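Local coordinates for protein putative NADH-depentdent flavin oxidoreductase (Cupriavidus metallidurans, PDB 5OCS) that is an FMN-binding ene-reductase of the Old Yellow Enzyme family, probably drawing its electrons from NADPH or NADH to reduce activated carbon-carbon double bonds, at residues 281-286 and 315-320; 1-6 and 308-313; 27-32 and 69-74; 55-60 and 100-105. All blocks are in the same frame, centred on the assembly; numbering follows the deposited sequence.

Contact 1 of 4, residues 281-286 and 315-320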
loop_
_atom_site.group_PDB
_atom_site.type_symbol
_atom_site.label_atom_id
_atom_site.label_comp_id
_atom_site.label_asym_id
_atom_site.label_seq_id
_atom_site.Cartn_x
_atom_site.Cartn_y
_atom_site.Cartn_z
ATOM N N TYR D 281 15.020 -15.104 26.289
ATOM C CA TYR D 281 15.144 -14.161 25.139
ATOM C C TYR D 281 14.218 -14.622 24.011
ATOM O O TYR D 281 14.067 -15.818 23.778
ATOM C CB TYR D 281 16.553 -14.115 24.611
ATOM C CG TYR D 281 17.591 -13.746 25.626
ATOM C CD1 TYR D 281 17.481 -12.593 26.403
ATOM C CD2 TYR D 281 18.718 -14.541 25.773
ATOM C CE1 TYR D 281 18.468 -12.268 27.335
ATOM C CE2 TYR D 281 19.699 -14.223 26.677
ATOM C CZ TYR D 281 19.565 -13.108 27.464
ATOM O OH TYR D 281 20.584 -12.887 28.354
ATOM N N GLN D 282 13.626 -13.672 23.297
ATOM C CA GLN D 282 12.859 -13.977 22.106
ATOM C C GLN D 282 13.734 -14.390 20.941
ATOM O O GLN D 282 13.318 -15.243 20.170
ATOM C CB GLN D 282 11.977 -12.802 21.705
ATOM C CG GLN D 282 10.892 -12.460 22.701
ATOM C CD GLN D 282 10.091 -11.243 22.252
ATOM O OE1 GLN D 282 9.304 -11.321 21.303
ATOM N NE2 GLN D 282 10.292 -10.124 22.919
ATOM N N VAL D 283 14.907 -13.748 20.795
ATOM C CA VAL D 283 15.879 -14.015 19.706
ATOM C C VAL D 283 17.233 -14.357 20.355
ATOM O O VAL D 283 18.170 -13.572 20.361
ATOM C CB VAL D 283 15.915 -12.835 18.691
ATOM C CG1 VAL D 283 14.617 -12.865 17.897
ATOM C CG2 VAL D 283 16.061 -11.458 19.361
ATOM N N PRO D 284 17.317 -15.556 20.954
ATOM C CA PRO D 284 18.520 -15.850 21.745
ATOM C C PRO D 284 19.859 -15.868 20.979
ATOM O O PRO D 284 20.951 -15.522 21.534
ATOM C CB PRO D 284 18.201 -17.233 22.367
ATOM C CG PRO D 284 17.138 -17.803 21.521
ATOM C CD PRO D 284 16.330 -16.635 21.021
ATOM N N TYR D 285 19.801 -16.267 19.708
ATOM C CA TYR D 285 20.994 -16.368 18.940
ATOM C C TYR D 285 21.469 -14.964 18.565
ATOM O O TYR D 285 22.643 -14.677 18.646
ATOM C CB TYR D 285 20.776 -17.224 17.717
ATOM C CG TYR D 285 20.357 -18.638 18.073
ATOM C CD1 TYR D 285 21.101 -19.401 18.999
ATOM C CD2 TYR D 285 19.224 -19.219 17.497
ATOM C CE1 TYR D 285 20.724 -20.716 19.309
ATOM C CE2 TYR D 285 18.834 -20.511 17.822
ATOM C CZ TYR D 285 19.612 -21.275 18.696
ATOM O OH TYR D 285 19.217 -22.567 19.042
ATOM N N ALA D 286 20.533 -14.101 18.191
ATOM C CA ALA D 286 20.864 -12.709 17.870
ATOM C C ALA D 286 21.437 -12.039 19.129
ATOM O O ALA D 286 22.426 -11.323 19.059
ATOM C CB ALA D 286 19.632 -11.957 17.364
ATOM N N ASN D 315 15.507 -5.160 25.908
ATOM C CA ASN D 315 16.261 -6.230 26.556
ATOM C C ASN D 315 17.628 -6.518 25.896
ATOM O O ASN D 315 18.265 -7.540 26.193
ATOM C CB ASN D 315 15.371 -7.494 26.624
ATOM C CG ASN D 315 15.826 -8.497 27.687
ATOM O OD1 ASN D 315 16.338 -8.108 28.767
ATOM N ND2 ASN D 315 15.644 -9.807 27.394
ATOM N N ASN D 316 18.091 -5.629 25.015
ATOM C CA ASN D 316 19.395 -5.714 24.402
ATOM C C ASN D 316 19.636 -7.014 23.614
ATOM O O ASN D 316 20.762 -7.532 23.582
ATOM C CB ASN D 316 20.484 -5.487 25.469
ATOM C CG ASN D 316 20.484 -4.058 25.990
ATOM O OD1 ASN D 316 20.816 -3.150 25.264
ATOM N ND2 ASN D 316 20.094 -3.865 27.244
ATOM N N GLU D 317 18.564 -7.553 23.021
ATOM C CA GLU D 317 18.656 -8.773 22.218
ATOM C C GLU D 317 19.110 -8.453 20.794
ATOM O O GLU D 317 19.693 -9.304 20.159
ATOM C CB GLU D 317 17.347 -9.561 22.205
ATOM C CG GLU D 317 16.961 -10.156 23.552
ATOM C CD GLU D 317 15.576 -10.771 23.611
ATOM O OE1 GLU D 317 15.131 -11.408 22.637
ATOM O OE2 GLU D 317 14.919 -10.648 24.662
ATOM N N ALA D 318 18.817 -7.245 20.299
ATOM C CA ALA D 318 19.175 -6.833 18.944
ATOM C C ALA D 318 19.158 -5.310 18.882
ATOM O O ALA D 318 18.539 -4.669 19.732
ATOM C CB ALA D 318 18.209 -7.430 17.907
ATOM N N ASP D 319 19.837 -4.752 17.892
ATOM C CA ASP D 319 19.818 -3.313 17.628
ATOM C C ASP D 319 18.766 -2.898 16.613
ATOM O O ASP D 319 18.257 -1.770 16.671
ATOM C CB ASP D 319 21.185 -2.895 17.133
ATOM C CG ASP D 319 22.272 -3.328 18.072
ATOM O OD1 ASP D 319 22.182 -2.860 19.219
ATOM O OD2 ASP D 319 23.140 -4.133 17.699
ATOM N N ILE D 320 18.458 -3.804 15.694
ATOM C CA ILE D 320 17.450 -3.585 14.662
ATOM C C ILE D 320 16.632 -4.864 14.600
ATOM O O ILE D 320 17.190 -5.975 14.759
ATOM C CB ILE D 320 18.127 -3.309 13.315
ATOM C CG1 ILE D 320 18.859 -1.955 13.359
ATOM C CG2 ILE D 320 17.095 -3.350 12.188
ATOM C CD1 ILE D 320 19.768 -1.741 12.186
HETATM O O HOH W 1 12.442 -10.088 24.929
#

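Contact 2 of 4, residues 1-6 and 308-313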
loop_
_atom_site.group_PDB
_atom_site.type_symbol
_atom_site.label_atom_id
_atom_site.label_comp_id
_atom_site.label_asym_id
_atom_site.label_seq_id
_atom_site.Cartn_x
_atom_site.Cartn_y
_atom_site.Cartn_z
ATOM N N MET D 1 19.554 2.886 27.590
ATOM C CA MET D 1 18.133 2.433 27.583
ATOM C C MET D 1 17.549 2.529 26.149
ATOM O O MET D 1 16.939 3.548 25.810
ATOM C CB MET D 1 17.295 3.246 28.588
ATOM N N PRO D 2 17.763 1.490 25.303
ATOM C CA PRO D 2 17.286 1.596 23.923
ATOM C C PRO D 2 15.786 1.275 23.751
ATOM O O PRO D 2 15.213 0.463 24.494
ATOM C CB PRO D 2 18.176 0.581 23.164
ATOM C CG PRO D 2 18.805 -0.281 24.193
ATOM C CD PRO D 2 18.303 0.140 25.545
ATOM N N HIS D 3 15.159 1.940 22.784
ATOM C CA HIS D 3 13.741 1.700 22.432
ATOM C C HIS D 3 13.573 1.468 20.943
ATOM O O HIS D 3 14.401 1.924 20.155
ATOM C CB HIS D 3 12.893 2.887 22.831
ATOM C CG HIS D 3 12.921 3.121 24.292
ATOM N ND1 HIS D 3 12.230 2.317 25.168
ATOM C CD2 HIS D 3 13.639 3.980 25.044
ATOM C CE1 HIS D 3 12.480 2.714 26.404
ATOM N NE2 HIS D 3 13.335 3.718 26.354
ATOM N N LEU D 4 12.472 0.802 20.583
ATOM C CA LEU D 4 12.154 0.523 19.173
ATOM C C LEU D 4 12.183 1.767 18.270
ATOM O O LEU D 4 12.690 1.733 17.127
ATOM C CB LEU D 4 10.798 -0.142 19.095
ATOM C CG LEU D 4 10.416 -0.697 17.719
ATOM C CD1 LEU D 4 11.315 -1.848 17.332
ATOM C CD2 LEU D 4 8.974 -1.106 17.761
ATOM N N PHE D 5 11.627 2.863 18.803
ATOM C CA PHE D 5 11.557 4.107 18.072
ATOM C C PHE D 5 12.713 5.076 18.293
ATOM O O PHE D 5 12.632 6.186 17.844
ATOM C CB PHE D 5 10.174 4.765 18.240
ATOM C CG PHE D 5 9.120 4.072 17.471
ATOM C CD1 PHE D 5 8.972 4.367 16.113
ATOM C CD2 PHE D 5 8.353 3.039 18.022
ATOM C CE1 PHE D 5 8.051 3.700 15.348
ATOM C CE2 PHE D 5 7.401 2.375 17.249
ATOM C CZ PHE D 5 7.271 2.701 15.904
ATOM N N ASP D 6 13.844 4.621 18.832
ATOM C CA ASP D 6 15.058 5.403 18.792
ATOM C C ASP D 6 15.618 5.431 17.393
ATOM O O ASP D 6 15.637 4.391 16.711
ATOM C CB ASP D 6 16.160 4.793 19.628
ATOM C CG ASP D 6 15.888 4.825 21.096
ATOM O OD1 ASP D 6 14.992 5.538 21.556
ATOM O OD2 ASP D 6 16.621 4.100 21.782
ATOM N N GLN D 308 6.264 -6.885 21.732
ATOM C CA GLN D 308 7.282 -7.914 21.476
ATOM C C GLN D 308 8.554 -7.307 20.883
ATOM O O GLN D 308 9.683 -7.581 21.317
ATOM C CB GLN D 308 6.755 -8.986 20.527
ATOM C CG GLN D 308 5.602 -9.837 21.024
ATOM C CD GLN D 308 5.121 -10.761 19.898
ATOM O OE1 GLN D 308 4.600 -10.301 18.913
ATOM N NE2 GLN D 308 5.381 -12.053 20.011
ATOM N N ALA D 309 8.388 -6.442 19.881
ATOM C CA ALA D 309 9.533 -5.774 19.273
ATOM C C ALA D 309 10.271 -4.837 20.239
ATOM O O ALA D 309 11.493 -4.851 20.311
ATOM C CB ALA D 309 9.079 -5.021 18.044
ATOM N N GLU D 310 9.520 -4.031 20.997
ATOM C CA GLU D 310 10.101 -3.143 21.993
ATOM C C GLU D 310 10.975 -3.954 22.960
ATOM O O GLU D 310 12.110 -3.549 23.289
ATOM C CB GLU D 310 8.982 -2.417 22.743
ATOM C CG GLU D 310 9.388 -1.579 23.959
ATOM C CD GLU D 310 10.361 -0.459 23.638
ATOM O OE1 GLU D 310 10.546 -0.080 22.451
ATOM O OE2 GLU D 310 10.949 0.086 24.586
ATOM N N ALA D 311 10.443 -5.088 23.399
ATOM C CA ALA D 311 11.154 -5.886 24.390
ATOM C C ALA D 311 12.467 -6.420 23.829
ATOM O O ALA D 311 13.507 -6.416 24.537
ATOM C CB ALA D 311 10.304 -7.039 24.906
ATOM N N ILE D 312 12.440 -6.896 22.582
ATOM C CA ILE D 312 13.684 -7.312 21.922
ATOM C C ILE D 312 14.706 -6.177 21.997
ATOM O O ILE D 312 15.867 -6.410 22.277
ATOM C CB ILE D 312 13.440 -7.808 20.471
ATOM C CG1 ILE D 312 12.771 -9.195 20.513
ATOM C CG2 ILE D 312 14.732 -7.806 19.645
ATOM C CD1 ILE D 312 12.182 -9.624 19.180
ATOM N N ILE D 313 14.310 -4.941 21.704
ATOM C CA ILE D 313 15.298 -3.875 21.721
ATOM C C ILE D 313 15.688 -3.516 23.156
ATOM O O ILE D 313 16.882 -3.345 23.464
ATOM C CB ILE D 313 14.776 -2.629 21.000
ATOM C CG1 ILE D 313 14.447 -2.948 19.513
ATOM C CG2 ILE D 313 15.744 -1.484 21.125
ATOM C CD1 ILE D 313 15.591 -3.449 18.662
HETATM O O HOH W 2 9.814 2.496 21.233
#

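Contact 3 of 4, residues 27-32 and 69-74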
loop_
_atom_site.group_PDB
_atom_site.type_symbol
_atom_site.label_atom_id
_atom_site.label_comp_id
_atom_site.label_asym_id
_atom_site.label_seq_id
_atom_site.Cartn_x
_atom_site.Cartn_y
_atom_site.Cartn_z
ATOM N N TYR D 27 8.284 -13.145 -6.108
ATOM C CA TYR D 27 8.070 -14.063 -7.259
ATOM C C TYR D 27 7.224 -13.402 -8.343
ATOM O O TYR D 27 6.381 -14.036 -8.940
ATOM C CB TYR D 27 7.397 -15.383 -6.782
ATOM C CG TYR D 27 8.027 -15.951 -5.544
ATOM C CD1 TYR D 27 9.166 -16.752 -5.636
ATOM C CD2 TYR D 27 7.479 -15.714 -4.277
ATOM C CE1 TYR D 27 9.790 -17.254 -4.484
ATOM C CE2 TYR D 27 8.078 -16.226 -3.124
ATOM C CZ TYR D 27 9.234 -17.004 -3.254
ATOM O OH TYR D 27 9.850 -17.513 -2.138
ATOM N N SER D 28 7.434 -12.107 -8.574
ATOM C CA SER D 28 6.566 -11.302 -9.451
ATOM C C SER D 28 7.337 -10.518 -10.519
ATOM O O SER D 28 6.868 -9.479 -10.998
ATOM C CB SER D 28 5.751 -10.332 -8.572
ATOM O OG SER D 28 4.859 -11.055 -7.761
ATOM N N ALA D 29 8.562 -10.953 -10.826
ATOM C CA ALA D 29 9.381 -10.340 -11.853
ATOM C C ALA D 29 9.271 -11.131 -13.164
ATOM O O ALA D 29 8.805 -12.291 -13.180
ATOM C CB ALA D 29 10.839 -10.240 -11.384
ATOM N N GLN D 30 9.697 -10.507 -14.243
ATOM C CA GLN D 30 9.682 -11.139 -15.593
ATOM C C GLN D 30 11.078 -11.047 -16.135
ATOM O O GLN D 30 11.545 -9.958 -16.412
ATOM C CB GLN D 30 8.743 -10.416 -16.548
ATOM C CG GLN D 30 7.282 -10.640 -16.246
ATOM C CD GLN D 30 6.340 -9.596 -16.864
ATOM O OE1 GLN D 30 6.746 -8.489 -17.266
ATOM N NE2 GLN D 30 5.053 -9.941 -16.906
ATOM N N GLU D 31 11.757 -12.187 -16.274
ATOM C CA GLU D 31 13.148 -12.222 -16.674
ATOM C C GLU D 31 14.015 -11.249 -15.822
ATOM O O GLU D 31 14.906 -10.533 -16.336
ATOM C CB GLU D 31 13.275 -11.955 -18.169
ATOM C CG GLU D 31 12.449 -12.930 -19.015
ATOM C CD GLU D 31 12.992 -14.372 -19.054
ATOM O OE1 GLU D 31 13.979 -14.740 -18.355
ATOM O OE2 GLU D 31 12.419 -15.178 -19.825
ATOM N N GLY D 32 13.696 -11.227 -14.529
ATOM C CA GLY D 32 14.444 -10.469 -13.519
ATOM C C GLY D 32 13.895 -9.056 -13.388
ATOM O O GLY D 32 14.223 -8.352 -12.448
ATOM N N THR D 69 10.453 -16.351 -11.645
ATOM C CA THR D 69 9.908 -15.009 -11.463
ATOM C C THR D 69 10.582 -14.229 -10.320
ATOM O O THR D 69 10.037 -13.226 -9.874
ATOM C CB THR D 69 8.394 -15.052 -11.312
ATOM O OG1 THR D 69 8.008 -15.961 -10.301
ATOM C CG2 THR D 69 7.717 -15.484 -12.602
ATOM N N ASP D 70 11.782 -14.645 -9.902
ATOM C CA ASP D 70 12.550 -13.811 -9.019
ATOM C C ASP D 70 12.987 -12.484 -9.631
ATOM O O ASP D 70 13.321 -12.396 -10.833
ATOM C CB ASP D 70 13.828 -14.512 -8.588
ATOM C CG ASP D 70 13.599 -15.524 -7.487
ATOM O OD1 ASP D 70 12.472 -16.058 -7.321
ATOM O OD2 ASP D 70 14.617 -15.735 -6.751
ATOM N N LEU D 71 13.082 -11.492 -8.757
ATOM C CA LEU D 71 13.703 -10.207 -9.050
ATOM C C LEU D 71 15.198 -10.428 -9.329
ATOM O O LEU D 71 15.825 -11.279 -8.692
ATOM C CB LEU D 71 13.498 -9.216 -7.890
ATOM C CG LEU D 71 13.811 -7.769 -8.269
ATOM C CD1 LEU D 71 12.855 -7.225 -9.335
ATOM C CD2 LEU D 71 13.815 -6.927 -7.004
ATOM N N GLY D 72 15.711 -9.735 -10.335
ATOM C CA GLY D 72 17.100 -9.819 -10.715
ATOM C C GLY D 72 17.729 -8.452 -10.892
ATOM O O GLY D 72 17.036 -7.444 -11.058
ATOM N N LEU D 73 19.047 -8.420 -10.843
ATOM C CA LEU D 73 19.802 -7.229 -11.202
ATOM C C LEU D 73 21.043 -7.599 -11.991
ATOM O O LEU D 73 22.192 -7.331 -11.563
ATOM C CB LEU D 73 20.137 -6.450 -9.938
ATOM C CG LEU D 73 20.599 -5.022 -10.155
ATOM C CD1 LEU D 73 19.639 -4.240 -11.060
ATOM C CD2 LEU D 73 20.799 -4.339 -8.811
ATOM N N TYR D 74 20.798 -8.254 -13.115
ATOM C CA TYR D 74 21.862 -8.912 -13.857
ATOM C C TYR D 74 21.978 -8.450 -15.300
ATOM O O TYR D 74 22.785 -8.992 -16.079
ATOM C CB TYR D 74 21.775 -10.452 -13.699
ATOM C CG TYR D 74 20.428 -11.108 -14.022
ATOM C CD1 TYR D 74 19.912 -11.132 -15.318
ATOM C CD2 TYR D 74 19.681 -11.731 -13.034
ATOM C CE1 TYR D 74 18.690 -11.756 -15.610
ATOM C CE2 TYR D 74 18.469 -12.381 -13.307
ATOM C CZ TYR D 74 17.972 -12.395 -14.597
ATOM O OH TYR D 74 16.769 -13.013 -14.849
HETATM O O HOH W 3 10.948 -14.023 -5.794
HETATM O O HOH W 4 16.355 -13.786 -17.324
HETATM O O HOH W 5 12.768 -13.597 -13.232
#

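Contact 4 of 4, residues 55-60 and 100-105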
loop_
_atom_site.group_PDB
_atom_site.type_symbol
_atom_site.label_atom_id
_atom_site.label_comp_id
_atom_site.label_asym_id
_atom_site.label_seq_id
_atom_site.Cartn_x
_atom_site.Cartn_y
_atom_site.Cartn_z
ATOM N N ILE D 55 14.980 -4.642 0.073
ATOM C CA ILE D 55 14.356 -5.228 -1.085
ATOM C C ILE D 55 14.656 -6.737 -1.105
ATOM O O ILE D 55 15.747 -7.155 -0.682
ATOM C CB ILE D 55 14.806 -4.516 -2.390
ATOM C CG1 ILE D 55 14.204 -3.099 -2.473
ATOM C CG2 ILE D 55 14.382 -5.277 -3.650
ATOM C CD1 ILE D 55 14.923 -2.169 -3.425
ATOM N N GLU D 56 13.693 -7.512 -1.606
ATOM C CA GLU D 56 13.769 -8.949 -1.684
ATOM C C GLU D 56 15.051 -9.475 -2.338
ATOM O O GLU D 56 15.726 -8.781 -3.099
ATOM C CB GLU D 56 12.606 -9.502 -2.509
ATOM C CG GLU D 56 12.661 -9.168 -3.983
ATOM C CD GLU D 56 11.343 -9.461 -4.689
ATOM O OE1 GLU D 56 11.097 -10.639 -5.053
ATOM O OE2 GLU D 56 10.563 -8.507 -4.871
ATOM N N ALA D 57 15.298 -10.747 -2.104
ATOM C CA ALA D 57 16.395 -11.463 -2.742
ATOM C C ALA D 57 16.463 -11.178 -4.230
ATOM O O ALA D 57 15.544 -11.530 -5.022
ATOM C CB ALA D 57 16.260 -12.976 -2.503
ATOM N N THR D 58 17.541 -10.516 -4.626
ATOM C CA THR D 58 17.722 -10.093 -5.971
ATOM C C THR D 58 18.875 -10.875 -6.601
ATOM O O THR D 58 20.017 -10.778 -6.152
ATOM C CB THR D 58 17.988 -8.582 -5.981
ATOM O OG1 THR D 58 16.797 -7.925 -5.509
ATOM C CG2 THR D 58 18.308 -8.083 -7.392
ATOM N N ALA D 59 18.538 -11.667 -7.616
ATOM C CA ALA D 59 19.469 -12.608 -8.238
ATOM C C ALA D 59 20.605 -11.880 -8.934
ATOM O O ALA D 59 20.388 -10.924 -9.694
ATOM C CB ALA D 59 18.726 -13.507 -9.220
ATOM N N VAL D 60 21.827 -12.343 -8.674
ATOM C CA VAL D 60 23.010 -11.842 -9.338
ATOM C C VAL D 60 23.207 -12.403 -10.766
ATOM O O VAL D 60 24.054 -11.897 -11.500
ATOM C CB VAL D 60 24.291 -12.011 -8.450
ATOM C CG1 VAL D 60 24.094 -11.319 -7.096
ATOM C CG2 VAL D 60 24.650 -13.496 -8.254
ATOM N N GLN D 100 18.883 -6.935 -0.883
ATOM C CA GLN D 100 19.502 -8.251 -0.608
ATOM C C GLN D 100 19.958 -8.867 -1.915
ATOM O O GLN D 100 19.144 -9.118 -2.817
ATOM C CB GLN D 100 18.505 -9.160 0.105
ATOM C CG GLN D 100 19.108 -10.465 0.548
ATOM C CD GLN D 100 18.068 -11.406 1.054
ATOM O OE1 GLN D 100 17.246 -11.911 0.279
ATOM N NE2 GLN D 100 18.120 -11.700 2.345
ATOM N N LEU D 101 21.274 -9.014 -2.093
ATOM C CA LEU D 101 21.790 -9.665 -3.274
ATOM C C LEU D 101 21.937 -11.155 -2.959
ATOM O O LEU D 101 22.423 -11.532 -1.876
ATOM C CB LEU D 101 23.120 -9.049 -3.659
ATOM C CG LEU D 101 23.122 -7.631 -4.190
ATOM C CD1 LEU D 101 24.552 -7.274 -4.593
ATOM C CD2 LEU D 101 22.157 -7.423 -5.365
ATOM N N ALA D 102 21.565 -11.983 -3.924
ATOM C CA ALA D 102 21.314 -13.393 -3.677
ATOM C C ALA D 102 21.730 -14.284 -4.833
ATOM O O ALA D 102 21.807 -13.880 -5.970
ATOM C CB ALA D 102 19.839 -13.590 -3.390
ATOM N N HIS D 103 21.997 -15.536 -4.489
ATOM C CA HIS D 103 22.189 -16.614 -5.436
ATOM C C HIS D 103 21.702 -17.890 -4.710
ATOM O O HIS D 103 22.173 -18.192 -3.607
ATOM C CB HIS D 103 23.660 -16.744 -5.769
ATOM C CG HIS D 103 23.935 -17.642 -6.932
ATOM N ND1 HIS D 103 23.576 -18.973 -6.951
ATOM C CD2 HIS D 103 24.583 -17.412 -8.087
ATOM C CE1 HIS D 103 23.964 -19.513 -8.090
ATOM N NE2 HIS D 103 24.583 -18.578 -8.797
ATOM N N ALA D 104 20.729 -18.563 -5.298
ATOM C CA ALA D 104 20.030 -19.712 -4.666
ATOM C C ALA D 104 20.832 -21.025 -4.650
ATOM O O ALA D 104 20.496 -21.945 -3.930
ATOM C CB ALA D 104 18.707 -19.974 -5.374
ATOM N N GLY D 105 21.866 -21.112 -5.469
ATOM C CA GLY D 105 22.750 -22.262 -5.463
ATOM C C GLY D 105 21.918 -23.454 -5.884
ATOM O O GLY D 105 21.144 -23.374 -6.831
HETATM O O HOH W 6 14.517 -12.494 0.436
#

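Contact 1 of 4, residues 281-286 and 315-320
Glu-317 meets the bend at 281-283 with its carboxylate and, at 120 Å², buries the largest area of the contact. CG lies anti to the carbonyl carbon (chi1 -67°) and the chain runs on extended, which carries the carboxylate up to the backbone just ahead of helix 284-293. OE1 takes two N-H groups there: Val-283 N gives it a bond of 3.0 Å, nearly straight at 164°, while Gln-282 N, at 2.8 Å from OE1, is bent to 120° and counts as weak. Val-283 is the N-cap residue, so a negative group sits close to the start of that helix. Packing is close on this side: Val-283 CG2 rests 3.7 Å from Glu-317 CB, and Tyr-281 CB lies 3.6 Å from Glu-317 CD. The other carboxylate oxygen faces a looser, wetter edge. Asn-315, an exposed residue, sends ND2 to the anti lone pair of Glu-317 OE2 at 2.9 Å, and the same amide nitrogen lies in the plane of the Tyr-281 ring, at its edge, 3.5 Å from CD1. A water also donates to OE2 and accepts from Gln-282 NE2, which has a second partner in Gln-308 O. In the Schellman motif that ends helix 306-314, with Asn-316 as C-prime residue, Glu-317 N bonds back to Ile-312 O, placing Glu-317 between the helix and strand 320-323 of the TIM barrel.

Contact 2 of 4, residues 1-6 and 308-313
Leu-4 and Ile-313 form the apolar centre, their side chains crossing at about a right angle with Leu-4 CD1 4.0 Å from Ile-313 CG1. Leu-4 CG stands anti to the backbone N (chi1 -171°), on the side of Ala-309, and both methyls of the leucine lie 3.9 Å from Ala-309 CB. Ile-313 uses its other branch on the incoming chain: CG2 packs 3.8 Å from Pro-2 CB and also touches the carbonyl carbon of His-3. Outward from this patch, the carboxylate of Glu-310 grips two successive residues. Its OE1 receives Leu-4 N at 2.8 Å in an almost straight bond (173°), approached on the syn side and somewhat out of the carboxylate plane. OE2 offers its syn lone pair to His-3 ND1 at 2.6 Å, and ring and carboxylate are nearly coplanar, 7° apart; the neighbouring carboxylate would probably favour a protonated imidazole. At the edge a water links Glu-310 OE1 to Phe-5 N. The type I turn from His-3 to Asp-6 is closed by Asp-6 N to His-3 O, and a side-chain bond is added across it by His-3 N, which meets Asp-6 OD2 from above the carboxylate plane. The N-terminal segment thus lies against helix 306-314, with Leu-4 also touching Ile-19 of strand 19-21, Ile-321 of strand 320-323 and Leu-341 of helix 333-341.

Contact 3 of 4, residues 27-32 and 69-74
Two loops that follow the first and second strands of the TIM barrel run beside each other here, on the side of the barrel where the FMN-binding residues Cys-25 and Ala-57 lie. Thr-69 lies against the backbone of 27-29. Its carbonyl O accepts Ala-29 N at 2.9 Å, and its OG1, held between the backbone N and the carbonyl carbon (chi1 53°), comes 2.9 Å from Tyr-27 O in a weak contact whose proton has another acceptor within reach. Ala-29 CB presses on the next peptide, 3.3 Å from Asp-70 O. The side chains of Tyr-27 and Asp-70 lie alongside and point the same way, with ring and carboxylate planes 60° apart; a water above one face of the Tyr-27 ring accepts from Tyr-27 N. Asp-70 OD1 is bonded to Thr-67 OG1. In a TIM barrel such loops after the strands line the mouth of the pocket, and Leu-71 and Leu-73 bond through their backbones to Ala-59 of strand 52-59. Farther along, Gly-32 O takes Gly-72 N at 2.9 Å on an in-plane lone pair, while a water accepts from Gly-32 N and donates to Asp-70 O. Ser-28 OG bonds to Gln-26 O and to Gln-350 of the second subunit. The hydroxyl of Tyr-74 meets another water 2.6 Å from its OH, and this water donates to Glu-31 OE1.

Contact 4 of 4, residues 55-60 and 100-105
Gln-100 lays its amide oxygen over Ala-57, with OE1 3.1 Å from Ala-57 CB, a tight fit between two residues that both belong to the FMN site. CG stands anti to the backbone N (chi1 -174°), and the chain, extended beyond it, carries the amide across to Ala-57. A water donates to OE1 and accepts from Ala-57 N, and the other end of the amide, NE2, is bonded to Glu-176. Ala-57 CB also meets Ala-102 CB at 3.7 Å. The two backbones join as parallel strands, in register at Thr-58 with Leu-101 and at Ala-59 with Ala-102. Their bonds alternate from strand to strand: Gln-100 N gives to Ile-55 O, Thr-58 N to Gln-100 O, Ala-102 N to Thr-58 O and, past the end of the first strand, Val-60 N to Ala-102 O at 3.1 Å. Thr-58 OG1 turns back to its own strand, donating to Glu-56 O at 2.8 Å. Past the strand ends, Val-60 CG2 meets the ring edge of His-103 at CD2, 3.9 Å away. The pair closes the right-handed beta-alpha-beta unit through helix 76-92 in the TIM barrel, with Leu-101 and Val-60 turned to Phe-160 of helix 150-169 and strand 175-179 beyond Leu-101.

From the N terminus, segment 1-6 pairs with helix 306-314, so contact 2 closes a loop of some 300 residues that encloses contacts 3 and 4. Those two cross: the loop 27-32 is followed by strand segment 55-60, then 69-74, which completes contact 3, and 100-105, which completes contact 4. Contact 3 joins the loops after the first and second barrel strands, contact 4 joins the second and third strands themselves, and the two meet at Ala-59. Much later, 281-286 opens contact 1, which crosses contact 2 before 315-320 closes it, both lying around helix 306-314. Contacts 1 and 3 lie on opposite sides of the chain's centre.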